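Local coordinates for protein probable thiosulfate sulfurtransferase (Thermus thermophilus, PDB 2EG4) that probably acts as a sulfurtransferase that moves sulfur from thiosulfate to an acceptor such as cyanide, and binds a zinc ion, at residues A[65-71]-A[90-96]; A[11-15]-A[72-78]; A[183-189]-A[207-212]. Residue numbers count along the deposited sequence, not the author numbering.

Contact 1: residues A[65-71]-A[90-96]; sequences VLYDEGL and QLWTEGW
Strands 65-67 and 90-92 run parallel, their axes 4.7 Å apart at closest approach and inclined by 31°. The register pairs Val65 with Gln90, Leu66 with Leu91 and Tyr67 with Trp92, at CA-CA distances of 4.8, 5.1 and 4.6 Å. The parallel ladder runs from Leu66 N to Gln90 O (2.8 Å) and from Trp92 N to Leu66 O (2.8 Å), then fades in a weak bond from Asp68 N to Trp92 O (3.4 Å). Beyond the strands the loops stay joined through Gly70 N and Thr93 O (3.0 Å); at the Gly70 phi of 92° a CB would jam against Glu69 O. Val65, Tyr67, Gln90 and Trp92 share one sheet face, where Val65 CG1 meets Trp92 CE3 (3.8 Å). Leu66 and Leu91 take the other, against helix 73-84, and Leu71 CD1 reaches Leu91 CD1 at 3.8 Å. The Tyr67 ring (chi1 p) and the Trp96 six-membered ring (chi1 p) meet obliquely, centroids 4.7 Å apart and planes at 41°, while Tyr67 CB makes a CH-pi contact over the Trp96 five-membered ring, 4.0 Å from its centroid. The Tyr67 hydroxyl bonds to Leu23 N. This is the parallel pairing of a beta-alpha-beta crossover in a rhodanese-like domain. Past the strand ends, Trp96 NE1 donates to Asp68 O (2.8 Å), so one indole supplies both an apolar face to Tyr67 and a polar edge that ties the two loops together.

Contact 2: residues A[11-15]-A[72-78]; sequences DTRPR and TSRLCRT. With SO4 (sulfate ion), chain F.
In this rhodanese-like domain the loop after strand 8-11 meets the first turns of helix 73-84, at the C-terminal ends of the strands of the parallel sheet. Segment 11-15 opens with an Asx turn: Asp11 OD1 accepts from Arg13 N (3.1 Å), and the same carboxylate forms a two-pronged salt bridge with the Arg13 guanidinium, NE to OD1 (2.9 Å) and NH2 to OD2 (2.8 Å). Pro14 is the N-cap of helix 15-20. Opposite, Thr72 caps helix 73-84, its OG1 (chi1 p) accepting from Leu75 N at 2.9 Å. The segments come closest in backbone at Thr12 and Leu75, CA-CA 5.5 Å, and pack by van der Waals contact. Thr12 (chi1 p) points at the helix, OG1 3.3 Å from Leu75 CA and CG2 4.1 Å from Thr78 CB. Arg74 (chi1 p, then extended) runs along the loop: its CD lies 3.3 Å from Thr12 O, and Pro14 CD lies over one face of its guanidinium, 3.4 Å from Arg74 CZ. Asp68 links the two sides, since its OD2 is hydrogen-bonded to Thr12 OG1 and Thr72 OG1 and salt-bridged to Arg74 NE. On the far side of the loop Arg15 grips a sulfate ion, probably from the crystallisation liquor and also bound by His28, through NE to O1 (2.7 Å) and NH2 to O4 (2.9 Å).

Contact 3: residues A[183-189]-A[207-212]; sequences PGQEVGV and LGVRAR
Glu186, Arg210 and Arg212 project from the same face of two parallel strands, 186-189 and 210-212, whose axes approach to 4.6 Å at 27°. Glu186 curls back (chi1 and chi2 both m), bringing OE2 to 3.3 Å from Arg210 CD. Its carboxylate and the Arg210 guanidinium remain 4.4 Å apart (OE2 to NH1), beyond a salt bridge; a water joins them, 2.6 Å from Glu186 OE2 and, more weakly, 2.9 Å from Arg210 NH1. Another water bridges Glu186 OE1 (2.8 Å) and Arg212 NH1 (2.6 Å). Arg210 is m, t, t, with Gly184 O over its guanidinium, whereas Arg212 turns at chi3 (p) and sends NH2 to Leu122 O and Glu127. On the reverse face Val187 (chi1 t) sits beside Ala211, and its CG2 touches CG1 of Val209 (chi1 t) at 3.3 Å. The register is Glu186 with Arg210, Val187 with Ala211 and Gly188 with Arg212. Bonds run Arg210 N to Gln185 O (2.9 Å), Val187 N to Arg210 O (3.1 Å), Arg212 N to Val187 O (2.9 Å) and Val189 N to Arg212 O (3.0 Å). Ahead of them Gly184 N donates to Gly208 O (2.8 Å); Gly208, phi 92°, closes helix 195-206 in a Schellman motif. That helix makes the beta-alpha-beta crossover and lays Leu204 on Val189, Val209 and Ala211, while Leu176 of helix 175-179 packs on Pro183 and Val209.

In the fold
Contacts 1 and 2 interlock within the N-terminal rhodanese-like domain: their segments alternate along the chain, their centres lie 9 Å apart, and they meet where Leu66 packs on Leu75. They share helix 73-84, the connection between the two strands of contact 1. Contact 3 follows in the second rhodanese-like domain, centred about 22 Å from contact 1 and 23 Å from contact 2, with nearest atoms about 10 Å away. Contacts 1 and 3 are equivalent pairings, each joining the third and fourth strands of a parallel sheet ordered 2-1-3-4, as expected of a tandem repeat. Helix 195-206 of the second domain packs against Leu71, Cys76 and Leu91, bringing the two crossovers together across the domain interface.

Contact 1: residues A[65-71]-A[90-96]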
loop_
_atom_site.group_PDB
_atom_site.type_symbol
_atom_site.label_atom_id
_atom_site.label_comp_id
_atom_site.label_asym_id
_atom_site.label_seq_id
_atom_site.Cartn_x
_atom_site.Cartn_y
_atom_site.Cartn_z
ATOM N N VAL A 65 -6.724 12.059 4.598
ATOM C CA VAL A 65 -6.655 11.208 5.774
ATOM C C VAL A 65 -7.465 9.960 5.457
ATOM O O VAL A 65 -8.662 10.049 5.208
ATOM C CB VAL A 65 -7.270 11.880 7.034
ATOM C CG1 VAL A 65 -7.326 10.873 8.177
ATOM C CG2 VAL A 65 -6.391 13.065 7.469
ATOM N N LEU A 66 -6.800 8.807 5.442
ATOM C CA LEU A 66 -7.514 7.563 5.155
ATOM C C LEU A 66 -7.790 6.821 6.460
ATOM O O LEU A 66 -6.914 6.730 7.324
ATOM C CB LEU A 66 -6.704 6.656 4.227
ATOM C CG LEU A 66 -6.367 7.219 2.833
ATOM C CD1 LEU A 66 -4.980 7.888 2.871
ATOM C CD2 LEU A 66 -6.379 6.083 1.800
ATOM N N TYR A 67 -8.991 6.271 6.611
ATOM C CA TYR A 67 -9.284 5.560 7.844
ATOM C C TYR A 67 -9.952 4.202 7.604
ATOM O O TYR A 67 -10.611 3.985 6.589
ATOM C CB TYR A 67 -10.158 6.434 8.777
ATOM C CG TYR A 67 -11.577 6.680 8.294
ATOM C CD1 TYR A 67 -12.613 5.784 8.596
ATOM C CD2 TYR A 67 -11.889 7.817 7.543
ATOM C CE1 TYR A 67 -13.927 6.018 8.156
ATOM C CE2 TYR A 67 -13.203 8.070 7.105
ATOM C CZ TYR A 67 -14.212 7.162 7.414
ATOM O OH TYR A 67 -15.501 7.409 6.987
ATOM N N ASP A 68 -9.753 3.291 8.550
ATOM C CA ASP A 68 -10.311 1.945 8.492
ATOM C C ASP A 68 -10.274 1.457 9.945
ATOM O O ASP A 68 -9.751 2.141 10.840
ATOM C CB ASP A 68 -9.452 1.055 7.577
ATOM C CG ASP A 68 -10.198 -0.168 7.059
ATOM O OD1 ASP A 68 -11.145 -0.650 7.721
ATOM O OD2 ASP A 68 -9.801 -0.657 5.975
ATOM N N GLU A 69 -10.873 0.307 10.188
ATOM C CA GLU A 69 -10.912 -0.249 11.530
ATOM C C GLU A 69 -9.627 -1.053 11.721
ATOM O O GLU A 69 -9.552 -2.241 11.376
ATOM C CB GLU A 69 -12.156 -1.118 11.673
ATOM C CG GLU A 69 -12.377 -1.655 13.101
ATOM C CD GLU A 69 -12.272 -0.542 14.124
ATOM O OE1 GLU A 69 -12.945 0.496 13.941
ATOM O OE2 GLU A 69 -11.508 -0.692 15.107
ATOM N N GLY A 70 -8.625 -0.376 12.257
ATOM C CA GLY A 70 -7.331 -1.007 12.462
ATOM C C GLY A 70 -6.426 -0.788 11.264
ATOM O O GLY A 70 -6.843 -0.250 10.226
ATOM N N LEU A 71 -5.175 -1.223 11.399
ATOM C CA LEU A 71 -4.191 -1.062 10.332
ATOM C C LEU A 71 -4.329 -2.210 9.342
ATOM O O LEU A 71 -3.532 -3.147 9.339
ATOM C CB LEU A 71 -2.785 -1.058 10.937
ATOM C CG LEU A 71 -1.638 -0.679 9.995
ATOM C CD1 LEU A 71 -1.677 0.786 9.596
ATOM C CD2 LEU A 71 -0.319 -0.984 10.737
ATOM N N GLN A 90 -2.240 10.468 5.409
ATOM C CA GLN A 90 -2.100 10.079 6.800
ATOM C C GLN A 90 -3.080 8.940 7.052
ATOM O O GLN A 90 -4.178 8.953 6.509
ATOM C CB GLN A 90 -2.434 11.261 7.713
ATOM C CG GLN A 90 -2.263 10.986 9.185
ATOM C CD GLN A 90 -2.437 12.253 10.005
ATOM O OE1 GLN A 90 -1.970 13.324 9.609
ATOM N NE2 GLN A 90 -3.103 12.139 11.149
ATOM N N LEU A 91 -2.665 7.970 7.861
ATOM C CA LEU A 91 -3.498 6.823 8.216
ATOM C C LEU A 91 -4.159 7.108 9.572
ATOM O O LEU A 91 -3.530 7.677 10.467
ATOM C CB LEU A 91 -2.641 5.561 8.348
ATOM C CG LEU A 91 -1.851 5.070 7.132
ATOM C CD1 LEU A 91 -0.936 3.928 7.560
ATOM C CD2 LEU A 91 -2.805 4.617 6.050
ATOM N N TRP A 92 -5.401 6.661 9.732
ATOM C CA TRP A 92 -6.142 6.857 10.979
ATOM C C TRP A 92 -6.829 5.513 11.229
ATOM O O TRP A 92 -7.797 5.176 10.556
ATOM C CB TRP A 92 -7.151 7.975 10.758
ATOM C CG TRP A 92 -7.853 8.436 11.994
ATOM C CD1 TRP A 92 -7.545 8.118 13.277
ATOM C CD2 TRP A 92 -8.951 9.351 12.050
ATOM N NE1 TRP A 92 -8.388 8.787 14.145
ATOM C CE2 TRP A 92 -9.259 9.549 13.417
ATOM C CE3 TRP A 92 -9.702 10.024 11.081
ATOM C CZ2 TRP A 92 -10.290 10.395 13.839
ATOM C CZ3 TRP A 92 -10.734 10.876 11.498
ATOM C CH2 TRP A 92 -11.015 11.049 12.869
ATOM N N THR A 93 -6.326 4.761 12.202
ATOM C CA THR A 93 -6.819 3.411 12.473
ATOM C C THR A 93 -7.736 3.232 13.671
ATOM O O THR A 93 -8.306 2.173 13.863
ATOM C CB THR A 93 -5.643 2.426 12.649
ATOM O OG1 THR A 93 -4.836 2.848 13.759
ATOM C CG2 THR A 93 -4.776 2.372 11.382
ATOM N N GLU A 94 -7.864 4.268 14.481
ATOM C CA GLU A 94 -8.708 4.168 15.668
ATOM C C GLU A 94 -9.023 5.569 16.146
ATOM O O GLU A 94 -8.162 6.443 16.085
ATOM C CB GLU A 94 -7.963 3.382 16.758
ATOM C CG GLU A 94 -7.484 4.173 17.960
ATOM C CD GLU A 94 -8.617 4.547 18.902
ATOM O OE1 GLU A 94 -9.501 3.694 19.142
ATOM O OE2 GLU A 94 -8.620 5.688 19.414
ATOM N N GLY A 95 -10.251 5.786 16.612
ATOM C CA GLY A 95 -10.615 7.102 17.121
ATOM C C GLY A 95 -11.602 7.872 16.266
ATOM O O GLY A 95 -12.169 8.880 16.704
ATOM N N TRP A 96 -11.820 7.394 15.044
ATOM C CA TRP A 96 -12.744 8.028 14.115
ATOM C C TRP A 96 -14.190 7.502 14.248
ATOM O O TRP A 96 -15.128 8.140 13.771
ATOM C CB TRP A 96 -12.283 7.763 12.651
ATOM C CG TRP A 96 -12.053 6.293 12.345
ATOM C CD1 TRP A 96 -10.870 5.614 12.416
ATOM C CD2 TRP A 96 -13.045 5.327 11.969
ATOM N NE1 TRP A 96 -11.059 4.287 12.114
ATOM C CE2 TRP A 96 -12.389 4.085 11.839
ATOM C CE3 TRP A 96 -14.426 5.394 11.733
ATOM C CZ2 TRP A 96 -13.064 2.922 11.488
ATOM C CZ3 TRP A 96 -15.101 4.236 11.377
ATOM C CH2 TRP A 96 -14.420 3.015 11.259
HETATM O O HOH W 1 -9.352 0.554 15.911
HETATM O O HOH W 2 -10.884 0.792 18.027
#

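Contact 2: residues A[11-15]-A[72-78]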
loop_
_atom_site.group_PDB
_atom_site.type_symbol
_atom_site.label_atom_id
_atom_site.label_comp_id
_atom_site.label_asym_id
_atom_site.label_seq_id
_atom_site.Cartn_x
_atom_site.Cartn_y
_atom_site.Cartn_z
ATOM N N ASP A 11 -12.475 6.693 3.330
ATOM C CA ASP A 11 -12.896 5.540 4.133
ATOM C C ASP A 11 -12.583 4.281 3.313
ATOM O O ASP A 11 -13.190 4.079 2.257
ATOM C CB ASP A 11 -14.412 5.682 4.321
ATOM C CG ASP A 11 -15.002 4.695 5.316
ATOM O OD1 ASP A 11 -14.501 3.552 5.430
ATOM O OD2 ASP A 11 -16.007 5.085 5.971
ATOM N N THR A 12 -11.669 3.428 3.792
ATOM C CA THR A 12 -11.301 2.230 3.016
ATOM C C THR A 12 -12.032 0.952 3.425
ATOM O O THR A 12 -11.677 -0.144 2.995
ATOM C CB THR A 12 -9.767 2.011 3.069
ATOM O OG1 THR A 12 -9.363 1.593 4.377
ATOM C CG2 THR A 12 -9.058 3.323 2.796
ATOM N N ARG A 13 -13.063 1.085 4.251
ATOM C CA ARG A 13 -13.829 -0.073 4.687
ATOM C C ARG A 13 -14.724 -0.582 3.565
ATOM O O ARG A 13 -14.939 0.105 2.564
ATOM C CB ARG A 13 -14.716 0.311 5.885
ATOM C CG ARG A 13 -13.911 0.775 7.095
ATOM C CD ARG A 13 -14.873 1.207 8.223
ATOM N NE ARG A 13 -15.671 2.366 7.796
ATOM C CZ ARG A 13 -16.830 2.727 8.351
ATOM N NH1 ARG A 13 -17.342 2.020 9.359
ATOM N NH2 ARG A 13 -17.486 3.785 7.894
ATOM N N PRO A 14 -15.250 -1.806 3.713
ATOM C CA PRO A 14 -16.140 -2.350 2.685
ATOM C C PRO A 14 -17.362 -1.416 2.565
ATOM O O PRO A 14 -17.770 -0.748 3.540
ATOM C CB PRO A 14 -16.506 -3.725 3.241
ATOM C CG PRO A 14 -15.269 -4.120 3.991
ATOM C CD PRO A 14 -14.898 -2.829 4.715
ATOM N N ARG A 15 -17.958 -1.365 1.381
ATOM C CA ARG A 15 -19.089 -0.478 1.163
ATOM C C ARG A 15 -20.229 -0.599 2.177
ATOM O O ARG A 15 -20.793 0.411 2.576
ATOM C CB ARG A 15 -19.623 -0.636 -0.276
ATOM C CG ARG A 15 -20.818 0.263 -0.603
ATOM C CD ARG A 15 -20.929 0.525 -2.113
ATOM N NE ARG A 15 -20.143 1.687 -2.534
ATOM C CZ ARG A 15 -20.479 2.953 -2.288
ATOM N NH1 ARG A 15 -21.596 3.231 -1.626
ATOM N NH2 ARG A 15 -19.691 3.946 -2.697
ATOM N N THR A 72 -5.324 -2.099 8.471
ATOM C CA THR A 72 -5.633 -3.136 7.501
ATOM C C THR A 72 -4.802 -3.069 6.223
ATOM O O THR A 72 -4.239 -2.021 5.875
ATOM C CB THR A 72 -7.104 -3.057 7.119
ATOM O OG1 THR A 72 -7.303 -1.848 6.381
ATOM C CG2 THR A 72 -7.989 -3.013 8.366
ATOM N N SER A 73 -4.721 -4.198 5.520
ATOM C CA SER A 73 -3.956 -4.214 4.290
ATOM C C SER A 73 -4.719 -3.386 3.247
ATOM O O SER A 73 -4.094 -2.737 2.419
ATOM C CB SER A 73 -3.724 -5.653 3.797
ATOM O OG SER A 73 -4.926 -6.252 3.380
ATOM N N ARG A 74 -6.050 -3.373 3.312
ATOM C CA ARG A 74 -6.793 -2.560 2.336
ATOM C C ARG A 74 -6.538 -1.068 2.599
ATOM O O ARG A 74 -6.391 -0.295 1.665
ATOM C CB ARG A 74 -8.298 -2.882 2.334
ATOM C CG ARG A 74 -9.029 -2.486 3.577
ATOM C CD ARG A 74 -10.423 -3.133 3.649
ATOM N NE ARG A 74 -10.957 -2.914 4.982
ATOM C CZ ARG A 74 -11.724 -3.756 5.661
ATOM N NH1 ARG A 74 -12.072 -4.933 5.146
ATOM N NH2 ARG A 74 -12.167 -3.402 6.864
ATOM N N LEU A 75 -6.441 -0.667 3.867
ATOM C CA LEU A 75 -6.141 0.725 4.179
ATOM C C LEU A 75 -4.749 1.122 3.676
ATOM O O LEU A 75 -4.591 2.132 3.021
ATOM C CB LEU A 75 -6.217 0.951 5.700
ATOM C CG LEU A 75 -5.650 2.276 6.222
ATOM C CD1 LEU A 75 -6.510 3.444 5.719
ATOM C CD2 LEU A 75 -5.631 2.256 7.754
ATOM N N CYS A 76 -3.744 0.304 3.958
ATOM C CA CYS A 76 -2.395 0.657 3.546
ATOM C C CYS A 76 -2.151 0.565 2.042
ATOM O O CYS A 76 -1.442 1.395 1.492
ATOM C CB CYS A 76 -1.405 -0.188 4.327
ATOM S SG CYS A 76 -1.449 0.161 6.104
ATOM N N ARG A 77 -2.761 -0.391 1.358
ATOM C CA ARG A 77 -2.515 -0.434 -0.089
ATOM C C ARG A 77 -3.200 0.766 -0.733
ATOM O O ARG A 77 -2.656 1.378 -1.635
ATOM C CB ARG A 77 -3.028 -1.723 -0.724
ATOM C CG ARG A 77 -2.385 -1.956 -2.113
ATOM C CD ARG A 77 -3.046 -3.138 -2.843
ATOM N NE ARG A 77 -2.295 -3.565 -4.034
ATOM C CZ ARG A 77 -2.778 -3.581 -5.275
ATOM N NH1 ARG A 77 -4.030 -3.181 -5.526
ATOM N NH2 ARG A 77 -2.025 -4.045 -6.265
ATOM N N THR A 78 -4.373 1.134 -0.220
ATOM C CA THR A 78 -5.063 2.285 -0.768
ATOM C C THR A 78 -4.255 3.551 -0.458
ATOM O O THR A 78 -4.061 4.380 -1.343
ATOM C CB THR A 78 -6.512 2.375 -0.219
ATOM O OG1 THR A 78 -7.206 1.145 -0.522
ATOM C CG2 THR A 78 -7.274 3.522 -0.909
HETATM S S SO4 F . -17.315 1.974 -4.686
HETATM O O1 SO4 F . -17.968 0.851 -3.937
HETATM O O2 SO4 F . -15.962 1.536 -5.166
HETATM O O3 SO4 F . -18.166 2.348 -5.862
HETATM O O4 SO4 F . -17.162 3.159 -3.780
#

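Contact 3: residues A[183-189]-A[207-212]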
loop_
_atom_site.group_PDB
_atom_site.type_symbol
_atom_site.label_atom_id
_atom_site.label_comp_id
_atom_site.label_asym_id
_atom_site.label_seq_id
_atom_site.Cartn_x
_atom_site.Cartn_y
_atom_site.Cartn_z
ATOM N N PRO A 183 17.496 3.311 11.223
ATOM C CA PRO A 183 17.031 4.466 10.458
ATOM C C PRO A 183 17.924 4.772 9.263
ATOM O O PRO A 183 19.146 4.621 9.330
ATOM C CB PRO A 183 17.037 5.582 11.493
ATOM C CG PRO A 183 16.654 4.858 12.746
ATOM C CD PRO A 183 17.497 3.604 12.669
ATOM N N GLY A 184 17.298 5.184 8.166
ATOM C CA GLY A 184 18.036 5.524 6.970
ATOM C C GLY A 184 18.367 4.372 6.046
ATOM O O GLY A 184 18.756 4.604 4.905
ATOM N N GLN A 185 18.218 3.140 6.528
ATOM C CA GLN A 185 18.511 1.955 5.732
ATOM C C GLN A 185 17.497 1.695 4.624
ATOM O O GLN A 185 16.291 1.797 4.848
ATOM C CB GLN A 185 18.576 0.715 6.629
ATOM C CG GLN A 185 18.972 -0.552 5.894
ATOM C CD GLN A 185 19.443 -1.647 6.831
ATOM O OE1 GLN A 185 19.483 -1.461 8.047
ATOM N NE2 GLN A 185 19.806 -2.799 6.267
ATOM N N GLU A 186 18.004 1.352 3.442
ATOM C CA GLU A 186 17.166 1.046 2.284
ATOM C C GLU A 186 16.637 -0.373 2.420
ATOM O O GLU A 186 17.406 -1.332 2.495
ATOM C CB GLU A 186 17.976 1.136 0.991
ATOM C CG GLU A 186 18.388 2.535 0.598
ATOM C CD GLU A 186 17.219 3.374 0.109
ATOM O OE1 GLU A 186 16.296 2.803 -0.521
ATOM O OE2 GLU A 186 17.234 4.599 0.346
ATOM N N VAL A 187 15.320 -0.510 2.430
ATOM C CA VAL A 187 14.713 -1.826 2.566
ATOM C C VAL A 187 13.578 -1.918 1.568
ATOM O O VAL A 187 12.804 -0.980 1.431
ATOM C CB VAL A 187 14.124 -2.014 3.971
ATOM C CG1 VAL A 187 13.608 -3.447 4.138
ATOM C CG2 VAL A 187 15.182 -1.688 5.019
ATOM N N GLY A 188 13.510 -3.033 0.861
ATOM C CA GLY A 188 12.435 -3.231 -0.092
ATOM C C GLY A 188 11.496 -4.230 0.555
ATOM O O GLY A 188 11.920 -5.068 1.355
ATOM N N VAL A 189 10.206 -4.110 0.264
ATOM C CA VAL A 189 9.246 -5.040 0.819
ATOM C C VAL A 189 8.310 -5.507 -0.275
ATOM O O VAL A 189 7.988 -4.743 -1.181
ATOM C CB VAL A 189 8.394 -4.400 1.952
ATOM C CG1 VAL A 189 9.244 -4.230 3.218
ATOM C CG2 VAL A 189 7.862 -3.062 1.525
ATOM N N LEU A 207 9.359 4.410 11.351
ATOM C CA LEU A 207 10.491 4.134 12.230
ATOM C C LEU A 207 11.777 4.696 11.637
ATOM O O LEU A 207 12.862 4.469 12.168
ATOM C CB LEU A 207 10.629 2.632 12.484
ATOM C CG LEU A 207 9.468 2.013 13.275
ATOM C CD1 LEU A 207 9.558 0.494 13.246
ATOM C CD2 LEU A 207 9.487 2.545 14.718
ATOM N N GLY A 208 11.647 5.413 10.524
ATOM C CA GLY A 208 12.806 6.032 9.905
ATOM C C GLY A 208 13.541 5.244 8.840
ATOM O O GLY A 208 14.550 5.719 8.308
ATOM N N VAL A 209 13.048 4.049 8.529
ATOM C CA VAL A 209 13.664 3.200 7.511
ATOM C C VAL A 209 13.186 3.603 6.117
ATOM O O VAL A 209 12.010 3.887 5.920
ATOM C CB VAL A 209 13.309 1.721 7.763
ATOM C CG1 VAL A 209 13.701 0.874 6.565
ATOM C CG2 VAL A 209 14.020 1.235 9.025
ATOM N N ARG A 210 14.103 3.641 5.154
ATOM C CA ARG A 210 13.737 4.014 3.794
ATOM C C ARG A 210 13.169 2.807 3.051
ATOM O O ARG A 210 13.812 2.204 2.173
ATOM C CB ARG A 210 14.954 4.593 3.070
ATOM C CG ARG A 210 15.390 5.949 3.650
ATOM C CD ARG A 210 16.701 6.445 3.050
ATOM N NE ARG A 210 17.184 7.643 3.735
ATOM C CZ ARG A 210 18.456 8.037 3.744
ATOM N NH1 ARG A 210 19.378 7.327 3.103
ATOM N NH2 ARG A 210 18.811 9.130 4.407
ATOM N N ALA A 211 11.950 2.448 3.417
ATOM C CA ALA A 211 11.282 1.314 2.788
ATOM C C ALA A 211 10.643 1.704 1.443
ATOM O O ALA A 211 10.117 2.799 1.289
ATOM C CB ALA A 211 10.223 0.758 3.728
ATOM N N ARG A 212 10.715 0.798 0.472
ATOM C CA ARG A 212 10.147 1.013 -0.865
ATOM C C ARG A 212 9.331 -0.236 -1.137
ATOM O O ARG A 212 9.778 -1.346 -0.854
ATOM C CB ARG A 212 11.244 1.128 -1.919
ATOM C CG ARG A 212 12.152 2.325 -1.768
ATOM C CD ARG A 212 13.293 2.191 -2.765
ATOM N NE ARG A 212 12.800 2.198 -4.137
ATOM C CZ ARG A 212 13.561 1.979 -5.206
ATOM N NH1 ARG A 212 14.856 1.728 -5.064
ATOM N NH2 ARG A 212 13.027 2.018 -6.421
HETATM O O HOH W 3 14.553 0.690 -0.411
HETATM O O HOH W 4 19.468 5.943 0.578
HETATM O O HOH W 5 16.637 2.456 -3.304
#